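Local coordinates for putative capsular polysaccharide biosynthesis protein (Streptococcus pneumoniae serotype 4, PDB 6EWJ) that probably acts as a pyridoxal 5'-phosphate-dependent sugar aminotransferase in the biosynthesis of pneumococcal teichoic acid, at residues V204-T209 and D279-L284; D290-Y295 and H319-R324; S297-S302 and Y396-F401; I337-K342 and K402-K407. All coordinates share one frame; numbering follows the deposited sequence.

Contact 1: residues V204-T209 and D279-L284; sequences VKNFTT and DRYPSL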
loop_
_atom_site.group_PDB
_atom_site.type_symbol
_atom_site.label_atom_id
_atom_site.label_comp_id
_atom_site.label_asym_id
_atom_site.label_seq_id
_atom_site.Cartn_x
_atom_site.Cartn_y
_atom_site.Cartn_z
ATOM N N VAL A 204 6.661 -10.711 -11.100
ATOM C CA VAL A 204 7.825 -11.299 -11.711
ATOM C C VAL A 204 8.557 -12.308 -10.789
ATOM O O VAL A 204 9.578 -12.861 -11.194
ATOM C CB VAL A 204 8.822 -10.236 -12.281
ATOM C CG1 VAL A 204 8.094 -9.199 -13.136
ATOM C CG2 VAL A 204 9.654 -9.524 -11.203
ATOM N N LYS A 205 8.022 -12.564 -9.589
ATOM C CA LYS A 205 8.688 -13.435 -8.609
ATOM C C LYS A 205 8.281 -14.919 -8.770
ATOM O O LYS A 205 7.370 -15.233 -9.575
ATOM C CB LYS A 205 8.469 -12.899 -7.191
ATOM C CG LYS A 205 9.694 -12.243 -6.615
ATOM C CD LYS A 205 10.049 -10.996 -7.386
ATOM C CE LYS A 205 11.252 -10.303 -6.870
ATOM N NZ LYS A 205 11.521 -9.093 -7.669
ATOM N N ASN A 206 9.009 -15.846 -8.128
ATOM C CA ASN A 206 8.717 -17.269 -8.288
ATOM C C ASN A 206 7.277 -17.612 -7.905
ATOM O O ASN A 206 6.660 -18.496 -8.508
ATOM C CB ASN A 206 9.590 -18.158 -7.410
ATOM C CG ASN A 206 10.992 -18.353 -7.948
ATOM O OD1 ASN A 206 11.458 -17.554 -8.770
ATOM N ND2 ASN A 206 11.696 -19.384 -7.428
ATOM N N PHE A 207 6.787 -16.942 -6.879
ATOM C CA PHE A 207 5.434 -17.131 -6.290
ATOM C C PHE A 207 4.823 -15.762 -6.397
ATOM O O PHE A 207 5.389 -14.805 -5.917
ATOM C CB PHE A 207 5.646 -17.577 -4.820
ATOM C CG PHE A 207 4.369 -17.688 -3.985
ATOM C CD1 PHE A 207 3.728 -16.544 -3.481
ATOM C CD2 PHE A 207 3.892 -18.932 -3.612
ATOM C CE1 PHE A 207 2.586 -16.652 -2.677
ATOM C CE2 PHE A 207 2.771 -19.033 -2.822
ATOM C CZ PHE A 207 2.102 -17.906 -2.368
ATOM N N THR A 208 3.658 -15.647 -7.055
ATOM C CA THR A 208 3.108 -14.358 -7.347
ATOM C C THR A 208 1.660 -14.186 -6.922
ATOM O O THR A 208 0.825 -15.086 -7.047
ATOM C CB THR A 208 3.283 -13.965 -8.831
ATOM O OG1 THR A 208 3.044 -12.562 -8.958
ATOM C CG2 THR A 208 2.369 -14.708 -9.732
ATOM N N THR A 209 1.385 -12.999 -6.428
ATOM C CA THR A 209 -0.013 -12.551 -6.293
ATOM C C THR A 209 -0.208 -11.273 -7.087
ATOM O O THR A 209 -1.060 -10.457 -6.715
ATOM C CB THR A 209 -0.380 -12.384 -4.786
ATOM O OG1 THR A 209 0.427 -11.361 -4.183
ATOM C CG2 THR A 209 -0.205 -13.660 -4.046
ATOM N N ASP A 279 0.013 -24.251 -3.569
ATOM C CA ASP A 279 -0.224 -25.674 -3.972
ATOM C C ASP A 279 0.698 -26.068 -5.124
ATOM O O ASP A 279 1.328 -27.122 -5.130
ATOM C CB ASP A 279 -1.648 -25.872 -4.472
ATOM C CG ASP A 279 -2.681 -25.723 -3.389
ATOM O OD1 ASP A 279 -2.337 -25.666 -2.199
ATOM O OD2 ASP A 279 -3.855 -25.643 -3.741
ATOM N N ARG A 280 0.782 -25.155 -6.093
ATOM C CA ARG A 280 1.628 -25.341 -7.274
ATOM C C ARG A 280 3.126 -25.249 -7.022
ATOM O O ARG A 280 3.891 -25.698 -7.862
ATOM C CB ARG A 280 1.239 -24.310 -8.359
ATOM C CG ARG A 280 -0.146 -24.574 -8.926
ATOM C CD ARG A 280 -0.492 -23.541 -9.960
ATOM N NE ARG A 280 0.327 -23.772 -11.131
ATOM C CZ ARG A 280 0.744 -22.849 -11.983
ATOM N NH1 ARG A 280 0.453 -21.554 -11.832
ATOM N NH2 ARG A 280 1.494 -23.237 -13.014
ATOM N N TYR A 281 3.537 -24.690 -5.885
ATOM C CA TYR A 281 4.921 -24.257 -5.684
ATOM C C TYR A 281 6.025 -25.352 -5.721
ATOM O O TYR A 281 7.013 -25.149 -6.402
ATOM C CB TYR A 281 5.073 -23.373 -4.442
ATOM C CG TYR A 281 6.273 -22.413 -4.532
ATOM C CD1 TYR A 281 6.432 -21.588 -5.622
ATOM C CD2 TYR A 281 7.176 -22.312 -3.482
ATOM C CE1 TYR A 281 7.531 -20.743 -5.713
ATOM C CE2 TYR A 281 8.257 -21.486 -3.539
ATOM C CZ TYR A 281 8.431 -20.677 -4.651
ATOM O OH TYR A 281 9.491 -19.843 -4.710
ATOM N N PRO A 282 5.836 -26.509 -5.019
ATOM C CA PRO A 282 6.735 -27.657 -5.237
ATOM C C PRO A 282 6.992 -27.959 -6.719
ATOM O O PRO A 282 8.162 -27.977 -7.109
ATOM C CB PRO A 282 6.004 -28.822 -4.529
ATOM C CG PRO A 282 5.228 -28.149 -3.452
ATOM C CD PRO A 282 4.786 -26.831 -4.033
ATOM N N SER A 283 5.955 -28.070 -7.561
ATOM C CA SER A 283 6.158 -28.325 -9.011
ATOM C C SER A 283 6.894 -27.186 -9.758
ATOM O O SER A 283 7.720 -27.423 -10.661
ATOM C CB SER A 283 4.844 -28.619 -9.735
ATOM O OG SER A 283 4.064 -27.456 -9.832
ATOM N N LEU A 284 6.578 -25.953 -9.384
ATOM C CA LEU A 284 7.258 -24.762 -9.980
ATOM C C LEU A 284 8.740 -24.732 -9.642
ATOM O O LEU A 284 9.580 -24.517 -10.495
ATOM C CB LEU A 284 6.569 -23.478 -9.548
ATOM C CG LEU A 284 5.136 -23.342 -10.065
ATOM C CD1 LEU A 284 4.441 -22.107 -9.483
ATOM C CD2 LEU A 284 5.023 -23.299 -11.583
#
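N206 and F207, which directly follow K205, the predicted attachment point of the pyridoxal phosphate absent from this model, pack against Y281 of the long helix 268-299. The CB of N206 lies in the plane of the Y281 ring, at the hydroxyl end, and stands 3.2 Å from Y281 OH. That hydroxyl bonds to the backbone O of L181, and its approach to N206 is a packing contact. The amide of N206 is turned 57° to the ring; its OD1 bonds to ND1 of H319, which ties the end of this side chain to a residue near the cofactor site. The carbonyl oxygen of N206 sits by the ring edge, 3.7 Å from Y281 CE1, and 4.3 Å from CD1 of L284 one turn further along the helix. The CB of F207 lies 3.8 Å from Y281 CE1, and with CG trans to the backbone N (chi1 174°) the ring presents its edge, through CD2, to the rim of one Y281 face. This is a T-shaped pair with centroids 5.7 Å apart and planes at 88°. T208 N hydrogen-bonds OE1 of Q277, on the same helix, and the T208 side chain meets I36 of the second subunit. The loop runs between strands 196-200 and 213-217 of the large mixed sheet, with helix 268-299 along one flank and the dimer partner nearby.

Contact 2: residues D290-Y295 and H319-R324; sequences DIVDRY and HLYITR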
loop_
_atom_site.group_PDB
_atom_site.type_symbol
_atom_site.label_atom_id
_atom_site.label_comp_id
_atom_site.label_asym_id
_atom_site.label_seq_id
_atom_site.Cartn_x
_atom_site.Cartn_y
_atom_site.Cartn_z
ATOM N N ASP A 290 15.255 -27.957 -12.929
ATOM C CA ASP A 290 15.553 -28.572 -14.227
ATOM C C ASP A 290 16.104 -27.575 -15.246
ATOM O O ASP A 290 16.992 -27.935 -16.022
ATOM C CB ASP A 290 14.309 -29.225 -14.811
ATOM C CG ASP A 290 13.781 -30.391 -13.971
ATOM O OD1 ASP A 290 14.428 -30.850 -13.003
ATOM O OD2 ASP A 290 12.649 -30.819 -14.275
ATOM N N ILE A 291 15.560 -26.348 -15.284
ATOM C CA ILE A 291 16.091 -25.311 -16.175
ATOM C C ILE A 291 17.496 -24.928 -15.733
ATOM O O ILE A 291 18.370 -24.790 -16.576
ATOM C CB ILE A 291 15.188 -24.055 -16.236
ATOM C CG1 ILE A 291 13.864 -24.411 -16.924
ATOM C CG2 ILE A 291 15.872 -22.905 -16.992
ATOM C CD1 ILE A 291 12.749 -23.472 -16.601
ATOM N N VAL A 292 17.707 -24.736 -14.431
ATOM C CA VAL A 292 19.019 -24.312 -13.935
ATOM C C VAL A 292 20.066 -25.371 -14.223
ATOM O O VAL A 292 21.151 -25.060 -14.709
ATOM C CB VAL A 292 19.006 -23.911 -12.446
ATOM C CG1 VAL A 292 20.402 -23.804 -11.871
ATOM C CG2 VAL A 292 18.308 -22.548 -12.278
ATOM N N ASP A 293 19.724 -26.632 -13.978
ATOM C CA ASP A 293 20.664 -27.713 -14.284
ATOM C C ASP A 293 21.020 -27.736 -15.776
ATOM O O ASP A 293 22.156 -28.022 -16.126
ATOM C CB ASP A 293 20.124 -29.068 -13.810
ATOM C CG ASP A 293 20.004 -29.150 -12.294
ATOM O OD1 ASP A 293 20.674 -28.381 -11.562
ATOM O OD2 ASP A 293 19.237 -30.012 -11.829
ATOM N N ARG A 294 20.031 -27.477 -16.645
ATOM C CA ARG A 294 20.264 -27.488 -18.103
ATOM C C ARG A 294 21.196 -26.326 -18.495
ATOM O O ARG A 294 22.187 -26.516 -19.221
ATOM C CB ARG A 294 18.926 -27.466 -18.862
ATOM C CG ARG A 294 19.041 -27.484 -20.375
ATOM C CD ARG A 294 17.684 -27.447 -21.038
ATOM N NE ARG A 294 17.102 -28.772 -20.992
ATOM C CZ ARG A 294 17.264 -29.733 -21.905
ATOM N NH1 ARG A 294 17.959 -29.541 -23.027
ATOM N NH2 ARG A 294 16.699 -30.897 -21.697
ATOM N N TYR A 295 20.919 -25.138 -17.952
ATOM C CA TYR A 295 21.828 -23.997 -18.150
ATOM C C TYR A 295 23.252 -24.308 -17.634
ATOM O O TYR A 295 24.252 -24.090 -18.330
ATOM C CB TYR A 295 21.306 -22.746 -17.403
ATOM C CG TYR A 295 20.288 -21.819 -18.062
ATOM C CD1 TYR A 295 20.380 -21.465 -19.400
ATOM C CD2 TYR A 295 19.302 -21.197 -17.282
ATOM C CE1 TYR A 295 19.476 -20.556 -19.969
ATOM C CE2 TYR A 295 18.395 -20.283 -17.833
ATOM C CZ TYR A 295 18.478 -19.966 -19.180
ATOM O OH TYR A 295 17.628 -19.041 -19.722
ATOM N N HIS A 319 15.376 -18.295 -8.428
ATOM C CA HIS A 319 14.566 -17.138 -8.930
ATOM C C HIS A 319 15.186 -16.372 -10.113
ATOM O O HIS A 319 14.509 -16.106 -11.098
ATOM C CB HIS A 319 14.300 -16.157 -7.786
ATOM C CG HIS A 319 13.618 -14.925 -8.251
ATOM N ND1 HIS A 319 12.457 -14.966 -8.990
ATOM C CD2 HIS A 319 14.012 -13.640 -8.235
ATOM C CE1 HIS A 319 12.146 -13.744 -9.366
ATOM N NE2 HIS A 319 13.066 -12.925 -8.902
ATOM N N LEU A 320 16.485 -16.109 -10.038
ATOM C CA LEU A 320 17.234 -15.507 -11.167
ATOM C C LEU A 320 18.432 -16.338 -11.589
ATOM O O LEU A 320 19.182 -16.864 -10.723
ATOM C CB LEU A 320 17.757 -14.148 -10.765
ATOM C CG LEU A 320 16.672 -13.094 -10.411
ATOM C CD1 LEU A 320 17.380 -11.888 -9.836
ATOM C CD2 LEU A 320 15.806 -12.724 -11.600
ATOM N N TYR A 321 18.644 -16.426 -12.901
ATOM C CA TYR A 321 19.849 -17.001 -13.411
ATOM C C TYR A 321 20.882 -15.907 -13.699
ATOM O O TYR A 321 21.084 -15.456 -14.837
ATOM C CB TYR A 321 19.596 -17.876 -14.633
ATOM C CG TYR A 321 20.711 -18.859 -14.861
ATOM C CD1 TYR A 321 20.836 -19.976 -14.044
ATOM C CD2 TYR A 321 21.659 -18.658 -15.858
ATOM C CE1 TYR A 321 21.874 -20.876 -14.237
ATOM C CE2 TYR A 321 22.700 -19.578 -16.094
ATOM C CZ TYR A 321 22.805 -20.659 -15.261
ATOM O OH TYR A 321 23.800 -21.539 -15.479
ATOM N N ILE A 322 21.543 -15.531 -12.625
ATOM C CA ILE A 322 22.613 -14.548 -12.647
ATOM C C ILE A 322 23.905 -15.172 -13.193
ATOM O O ILE A 322 24.332 -16.261 -12.728
ATOM C CB ILE A 322 22.796 -13.934 -11.235
ATOM C CG1 ILE A 322 21.487 -13.153 -10.899
ATOM C CG2 ILE A 322 24.091 -13.103 -11.188
ATOM C CD1 ILE A 322 21.485 -12.218 -9.709
ATOM N N THR A 323 24.504 -14.493 -14.180
ATOM C CA THR A 323 25.768 -14.919 -14.764
ATOM C C THR A 323 26.700 -13.762 -14.791
ATOM O O THR A 323 26.269 -12.596 -14.808
ATOM C CB THR A 323 25.680 -15.529 -16.188
ATOM O OG1 THR A 323 25.603 -14.496 -17.201
ATOM C CG2 THR A 323 24.489 -16.523 -16.333
ATOM N N ARG A 324 27.986 -14.077 -14.751
ATOM C CA ARG A 324 29.024 -13.131 -15.061
ATOM C C ARG A 324 29.911 -13.674 -16.200
ATOM O O ARG A 324 30.237 -14.859 -16.203
ATOM C CB ARG A 324 29.844 -12.809 -13.814
ATOM C CG ARG A 324 29.041 -12.162 -12.701
ATOM C CD ARG A 324 29.854 -11.980 -11.450
ATOM N NE ARG A 324 30.962 -11.068 -11.676
ATOM C CZ ARG A 324 31.966 -10.857 -10.826
ATOM N NH1 ARG A 324 32.030 -11.545 -9.680
ATOM N NH2 ARG A 324 32.927 -9.992 -11.128
#
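The rings of Y295 and Y321 lie face to face, with centroids 4.4 Å apart and planes inclined by 27°, so the stack is distinctly tilted. The two side chains slide past each other in opposite directions. Y295 CD2 hangs over the centre of the Y321 ring, while Y295 CB reaches the far end of that ring, 3.3 Å from Y321 CZ and 3.4 Å from Y321 OH. One tyrosine therefore covers the other from the middle of the ring to the hydroxyl with its own methylene and ring margin. Y321 belongs to the segment that runs into the middle strand of the three-stranded antiparallel sheet 304-306/321-325/380-383, and Y295 to helix 268-299 packed on it, an arrangement consistent with the small domain of a fold type I pyridoxal phosphate enzyme. With CG of Y321 trans to its backbone N (chi1 -159°), the ring extends from its backbone toward the helix. V292, one turn before Y295, adds both its methyls at a slant to the ring: CG2 is 4.0 Å from Y321 CD1 and CG1 equally far from Y321 CE1. The hydroxyls of these buried tyrosines have partners beyond the stack, Y321 OH at OD1 of D296 and Y295 OH at the backbone O of P384.

Contact 3: residues S297-S302 and Y396-F401; sequences SGFAGS and YIIETF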
loop_
_atom_site.group_PDB
_atom_site.type_symbol
_atom_site.label_atom_id
_atom_site.label_comp_id
_atom_site.label_asym_id
_atom_site.label_seq_id
_atom_site.Cartn_x
_atom_site.Cartn_y
_atom_site.Cartn_z
ATOM N N SER A 297 24.802 -27.168 -17.104
ATOM C CA SER A 297 25.586 -28.106 -17.963
ATOM C C SER A 297 25.963 -27.438 -19.282
ATOM O O SER A 297 27.067 -27.575 -19.746
ATOM C CB SER A 297 24.873 -29.431 -18.247
ATOM O OG SER A 297 24.139 -29.912 -17.119
ATOM N N GLY A 298 25.044 -26.646 -19.839
ATOM C CA GLY A 298 25.311 -25.867 -21.056
ATOM C C GLY A 298 26.482 -24.882 -20.992
ATOM O O GLY A 298 27.269 -24.799 -21.935
ATOM N N PHE A 299 26.618 -24.184 -19.867
ATOM C CA PHE A 299 27.661 -23.182 -19.671
ATOM C C PHE A 299 28.979 -23.728 -19.100
ATOM O O PHE A 299 29.945 -22.995 -19.046
ATOM C CB PHE A 299 27.137 -22.014 -18.821
ATOM C CG PHE A 299 26.006 -21.258 -19.481
ATOM C CD1 PHE A 299 26.122 -20.827 -20.811
ATOM C CD2 PHE A 299 24.833 -20.979 -18.795
ATOM C CE1 PHE A 299 25.087 -20.144 -21.425
ATOM C CE2 PHE A 299 23.785 -20.308 -19.419
ATOM C CZ PHE A 299 23.910 -19.898 -20.723
ATOM N N ALA A 300 28.992 -24.990 -18.676
ATOM C CA ALA A 300 30.196 -25.645 -18.124
ATOM C C ALA A 300 31.382 -25.488 -19.053
ATOM O O ALA A 300 31.254 -25.688 -20.272
ATOM C CB ALA A 300 29.925 -27.100 -17.873
ATOM N N GLY A 301 32.529 -25.063 -18.493
ATOM C CA GLY A 301 33.755 -24.868 -19.278
ATOM C C GLY A 301 33.788 -23.622 -20.162
ATOM O O GLY A 301 34.794 -23.370 -20.803
ATOM N N SER A 302 32.704 -22.836 -20.221
ATOM C CA SER A 302 32.689 -21.626 -21.055
ATOM C C SER A 302 33.105 -20.408 -20.235
ATOM O O SER A 302 33.344 -20.466 -19.041
ATOM C CB SER A 302 31.288 -21.410 -21.645
ATOM O OG SER A 302 30.352 -20.903 -20.677
ATOM N N TYR A 396 18.415 -22.900 -26.918
ATOM C CA TYR A 396 18.669 -21.741 -27.776
ATOM C C TYR A 396 19.411 -20.612 -27.043
ATOM O O TYR A 396 20.364 -20.063 -27.592
ATOM C CB TYR A 396 17.355 -21.241 -28.380
ATOM C CG TYR A 396 17.521 -20.016 -29.237
ATOM C CD1 TYR A 396 18.065 -20.102 -30.515
ATOM C CD2 TYR A 396 17.121 -18.755 -28.763
ATOM C CE1 TYR A 396 18.210 -18.968 -31.313
ATOM C CE2 TYR A 396 17.254 -17.623 -29.541
ATOM C CZ TYR A 396 17.801 -17.729 -30.812
ATOM O OH TYR A 396 17.938 -16.599 -31.573
ATOM N N ILE A 397 19.005 -20.305 -25.811
ATOM C CA ILE A 397 19.676 -19.259 -25.005
ATOM C C ILE A 397 21.135 -19.668 -24.709
ATOM O O ILE A 397 22.049 -18.862 -24.862
ATOM C CB ILE A 397 18.899 -18.952 -23.692
ATOM C CG1 ILE A 397 17.568 -18.250 -24.017
ATOM C CG2 ILE A 397 19.697 -18.057 -22.760
ATOM C CD1 ILE A 397 16.547 -18.265 -22.902
ATOM N N ILE A 398 21.342 -20.914 -24.301
ATOM C CA ILE A 398 22.703 -21.433 -24.058
ATOM C C ILE A 398 23.621 -21.204 -25.275
ATOM O O ILE A 398 24.657 -20.554 -25.193
ATOM C CB ILE A 398 22.658 -22.937 -23.683
ATOM C CG1 ILE A 398 22.051 -23.118 -22.300
ATOM C CG2 ILE A 398 24.067 -23.575 -23.685
ATOM C CD1 ILE A 398 21.603 -24.536 -22.031
ATOM N N GLU A 399 23.205 -21.741 -26.413
ATOM C CA GLU A 399 24.057 -21.731 -27.565
ATOM C C GLU A 399 24.222 -20.270 -28.119
ATOM O O GLU A 399 25.343 -19.876 -28.452
ATOM C CB GLU A 399 23.775 -22.917 -28.513
ATOM C CG GLU A 399 22.660 -22.633 -29.427
ATOM C CD GLU A 399 23.149 -21.902 -30.675
ATOM O OE1 GLU A 399 23.703 -20.786 -30.544
ATOM O OE2 GLU A 399 23.018 -22.464 -31.790
ATOM N N THR A 400 23.150 -19.454 -28.102
ATOM C CA THR A 400 23.211 -18.029 -28.542
ATOM C C THR A 400 24.091 -17.149 -27.639
ATOM O O THR A 400 24.899 -16.368 -28.125
ATOM C CB THR A 400 21.811 -17.391 -28.659
ATOM O OG1 THR A 400 20.974 -18.165 -29.524
ATOM C CG2 THR A 400 21.905 -15.970 -29.214
ATOM N N PHE A 401 23.972 -17.319 -26.329
ATOM C CA PHE A 401 24.757 -16.537 -25.385
ATOM C C PHE A 401 26.270 -16.839 -25.554
ATOM O O PHE A 401 27.100 -15.913 -25.561
ATOM C CB PHE A 401 24.254 -16.823 -23.957
ATOM C CG PHE A 401 24.792 -15.927 -22.881
ATOM C CD1 PHE A 401 25.315 -14.648 -23.138
ATOM C CD2 PHE A 401 24.724 -16.350 -21.574
ATOM C CE1 PHE A 401 25.771 -13.847 -22.101
ATOM C CE2 PHE A 401 25.171 -15.560 -20.537
ATOM C CZ PHE A 401 25.707 -14.308 -20.796
#
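F299 reaches I398 and F401 of helix 391-409 through the far end of its ring. At CB the side chain turns so that CG is trans to its own carbonyl carbon (chi1 -63°), which carries the ring toward that helix. CD2 lies against the hydroxyl of Y321. On the other flank CE1 stands 3.8 Å from I398 CA. The tip, CZ, is 4.0 Å from I398 CG1, a carbon that lies over one ring face, and 3.7 Å from F401 CD2. F401 presents its edge to the F299 face in an offset T-shaped pair, planes at 88°. Just before F299, the bare G298 CA lets the backbones come close: it meets I398 CG2 at 3.7 Å, and the CA atoms of G298 and I398 are 6.0 Å apart. F299 and F401 also both touch L383 of the three-stranded sheet, so helices 268-299 and 391-409 pack side by side on one face of that sheet, as in the alpha/beta small domain of fold type I aminotransferases.

Contact 4: residues I337-K342 and K402-K407; sequences IQELAK and KTVSEK
K407 NZ donates to E339 OE1 at 2.6 Å, a short, charged hydrogen bond in which the ammonium meets OE1 from above the carboxylate plane, 51° out of it. The other carboxylate oxygen, E339 OE2, pairs more loosely with K342 NZ at 3.5 Å from within its own helix, so E339 lies between two lysines in a small salt-bridge network that probably favours its ionised form. The side chains of E339 and K407, one from each helix, meet at about a right angle: E339 is bent at chi2 (-70°), and K407 extends before folding near its end to bring NZ over the carboxylate. The helices concerned, 330-342 and 391-409, probably belong to the small domain, and the contact lies away from the annotated cofactor-binding residues. Their short segments cross at 137°, oblique and only roughly antiparallel, with axes 9.7 Å apart. Beneath the charges the contact turns apolar. Both methyls of V404 pack on E339 CB, CG1 at 3.4 Å and CG2 at 4.0 Å. V404 packs on I336 as well, and L340 leans on I345, while I337 of the same helix meets W253 of the second subunit.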
loop_
_atom_site.group_PDB
_atom_site.type_symbol
_atom_site.label_atom_id
_atom_site.label_comp_id
_atom_site.label_asym_id
_atom_site.label_seq_id
_atom_site.Cartn_x
_atom_site.Cartn_y
_atom_site.Cartn_z
ATOM N N ILE A 337 24.186 -7.778 -24.228
ATOM C CA ILE A 337 22.748 -7.701 -23.960
ATOM C C ILE A 337 21.965 -7.288 -25.204
ATOM O O ILE A 337 20.951 -7.901 -25.538
ATOM C CB ILE A 337 22.422 -6.764 -22.801
ATOM C CG1 ILE A 337 22.808 -7.460 -21.501
ATOM C CG2 ILE A 337 20.940 -6.384 -22.779
ATOM C CD1 ILE A 337 22.749 -6.545 -20.310
ATOM N N GLN A 338 22.440 -6.272 -25.905
ATOM C CA GLN A 338 21.760 -5.842 -27.150
ATOM C C GLN A 338 21.799 -6.932 -28.261
ATOM O O GLN A 338 20.826 -7.084 -29.022
ATOM C CB GLN A 338 22.303 -4.488 -27.644
ATOM C CG GLN A 338 22.166 -3.329 -26.658
ATOM C CD GLN A 338 20.750 -2.985 -26.245
ATOM O OE1 GLN A 338 19.769 -3.242 -26.962
ATOM N NE2 GLN A 338 20.634 -2.354 -25.064
ATOM N N GLU A 339 22.901 -7.685 -28.340
ATOM C CA GLU A 339 22.990 -8.820 -29.271
ATOM C C GLU A 339 22.057 -9.971 -28.877
ATOM O O GLU A 339 21.489 -10.627 -29.746
ATOM C CB GLU A 339 24.411 -9.367 -29.351
ATOM C CG GLU A 339 25.363 -8.504 -30.157
ATOM C CD GLU A 339 25.065 -8.537 -31.640
ATOM O OE1 GLU A 339 24.735 -9.621 -32.186
ATOM O OE2 GLU A 339 25.160 -7.474 -32.276
ATOM N N LEU A 340 21.907 -10.223 -27.586
ATOM C CA LEU A 340 20.894 -11.203 -27.118
ATOM C C LEU A 340 19.488 -10.778 -27.527
ATOM O O LEU A 340 18.687 -11.591 -28.001
ATOM C CB LEU A 340 20.953 -11.388 -25.601
ATOM C CG LEU A 340 22.159 -12.211 -25.090
ATOM C CD1 LEU A 340 22.236 -12.183 -23.569
ATOM C CD2 LEU A 340 22.040 -13.650 -25.574
ATOM N N ALA A 341 19.227 -9.486 -27.385
ATOM C CA ALA A 341 17.930 -8.914 -27.723
ATOM C C ALA A 341 17.613 -9.033 -29.227
ATOM O O ALA A 341 16.503 -9.402 -29.592
ATOM C CB ALA A 341 17.862 -7.469 -27.272
ATOM N N LYS A 342 18.610 -8.806 -30.089
ATOM C CA LYS A 342 18.439 -9.026 -31.540
ATOM C C LYS A 342 18.160 -10.473 -31.899
ATOM O O LYS A 342 17.557 -10.748 -32.936
ATOM C CB LYS A 342 19.662 -8.551 -32.327
ATOM C CG LYS A 342 19.810 -7.046 -32.357
ATOM C CD LYS A 342 21.036 -6.644 -33.157
ATOM C CE LYS A 342 21.440 -5.214 -32.843
ATOM N NZ LYS A 342 22.845 -4.981 -33.276
ATOM N N LYS A 402 26.615 -18.119 -25.737
ATOM C CA LYS A 402 28.015 -18.472 -26.033
ATOM C C LYS A 402 28.525 -17.829 -27.323
ATOM O O LYS A 402 29.538 -17.143 -27.302
ATOM C CB LYS A 402 28.203 -19.977 -26.155
ATOM C CG LYS A 402 28.085 -20.725 -24.845
ATOM C CD LYS A 402 28.306 -22.198 -25.132
ATOM C CE LYS A 402 27.351 -23.081 -24.404
ATOM N NZ LYS A 402 27.681 -24.519 -24.629
ATOM N N THR A 403 27.787 -18.020 -28.420
ATOM C CA THR A 403 28.150 -17.458 -29.729
ATOM C C THR A 403 28.272 -15.938 -29.692
ATOM O O THR A 403 29.225 -15.366 -30.243
ATOM C CB THR A 403 27.128 -17.862 -30.819
ATOM O OG1 THR A 403 27.089 -19.280 -30.922
ATOM C CG2 THR A 403 27.487 -17.277 -32.214
ATOM N N VAL A 404 27.298 -15.295 -29.059
ATOM C CA VAL A 404 27.265 -13.837 -28.971
ATOM C C VAL A 404 28.428 -13.289 -28.166
ATOM O O VAL A 404 29.050 -12.321 -28.584
ATOM C CB VAL A 404 25.912 -13.330 -28.403
ATOM C CG1 VAL A 404 26.036 -11.927 -27.845
ATOM C CG2 VAL A 404 24.847 -13.363 -29.498
ATOM N N SER A 405 28.681 -13.869 -27.001
ATOM C CA SER A 405 29.814 -13.467 -26.161
ATOM C C SER A 405 31.137 -13.574 -26.918
ATOM O O SER A 405 31.940 -12.643 -26.911
ATOM C CB SER A 405 29.891 -14.329 -24.892
ATOM O OG SER A 405 28.717 -14.170 -24.098
ATOM N N GLU A 406 31.357 -14.724 -27.560
ATOM C CA GLU A 406 32.565 -14.933 -28.396
ATOM C C GLU A 406 32.677 -13.857 -29.476
ATOM O O GLU A 406 33.713 -13.222 -29.628
ATOM C CB GLU A 406 32.539 -16.306 -29.066
ATOM C CG GLU A 406 32.733 -17.502 -28.146
ATOM C CD GLU A 406 32.470 -18.833 -28.848
ATOM O OE1 GLU A 406 32.903 -18.961 -30.026
ATOM O OE2 GLU A 406 31.846 -19.747 -28.240
ATOM N N LYS A 407 31.581 -13.623 -30.191
ATOM C CA LYS A 407 31.556 -12.604 -31.245
ATOM C C LYS A 407 31.953 -11.224 -30.733
ATOM O O LYS A 407 32.803 -10.579 -31.338
ATOM C CB LYS A 407 30.197 -12.545 -31.924
ATOM C CG LYS A 407 30.100 -11.543 -33.079
ATOM C CD LYS A 407 28.774 -11.584 -33.824
ATOM C CE LYS A 407 27.656 -10.943 -33.010
ATOM N NZ LYS A 407 26.271 -11.500 -33.098
#

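Overall arrangement
From the N terminus, contact 1 closes first, bringing the loop 204-209 that follows strand 196-200 back against helix 268-299, and it is finished before the others open. The same helix then carries contact 2, which closes over strand 321-325, and contact 3, which reaches to helix 391-409; their loops cross. Contact 4, opening at helix 330-342 and ending further along helix 391-409, crosses contact 3 in turn, while contact 2 has closed before contact 4 opens. Contacts 1 and 2 touch directly, although their centres lie about 17 Å apart, whereas K402 bonds to G298 between contacts 4 and 3. Helix 268-299 thus links the large-sheet region to the probable small domain that holds contacts 2 to 4.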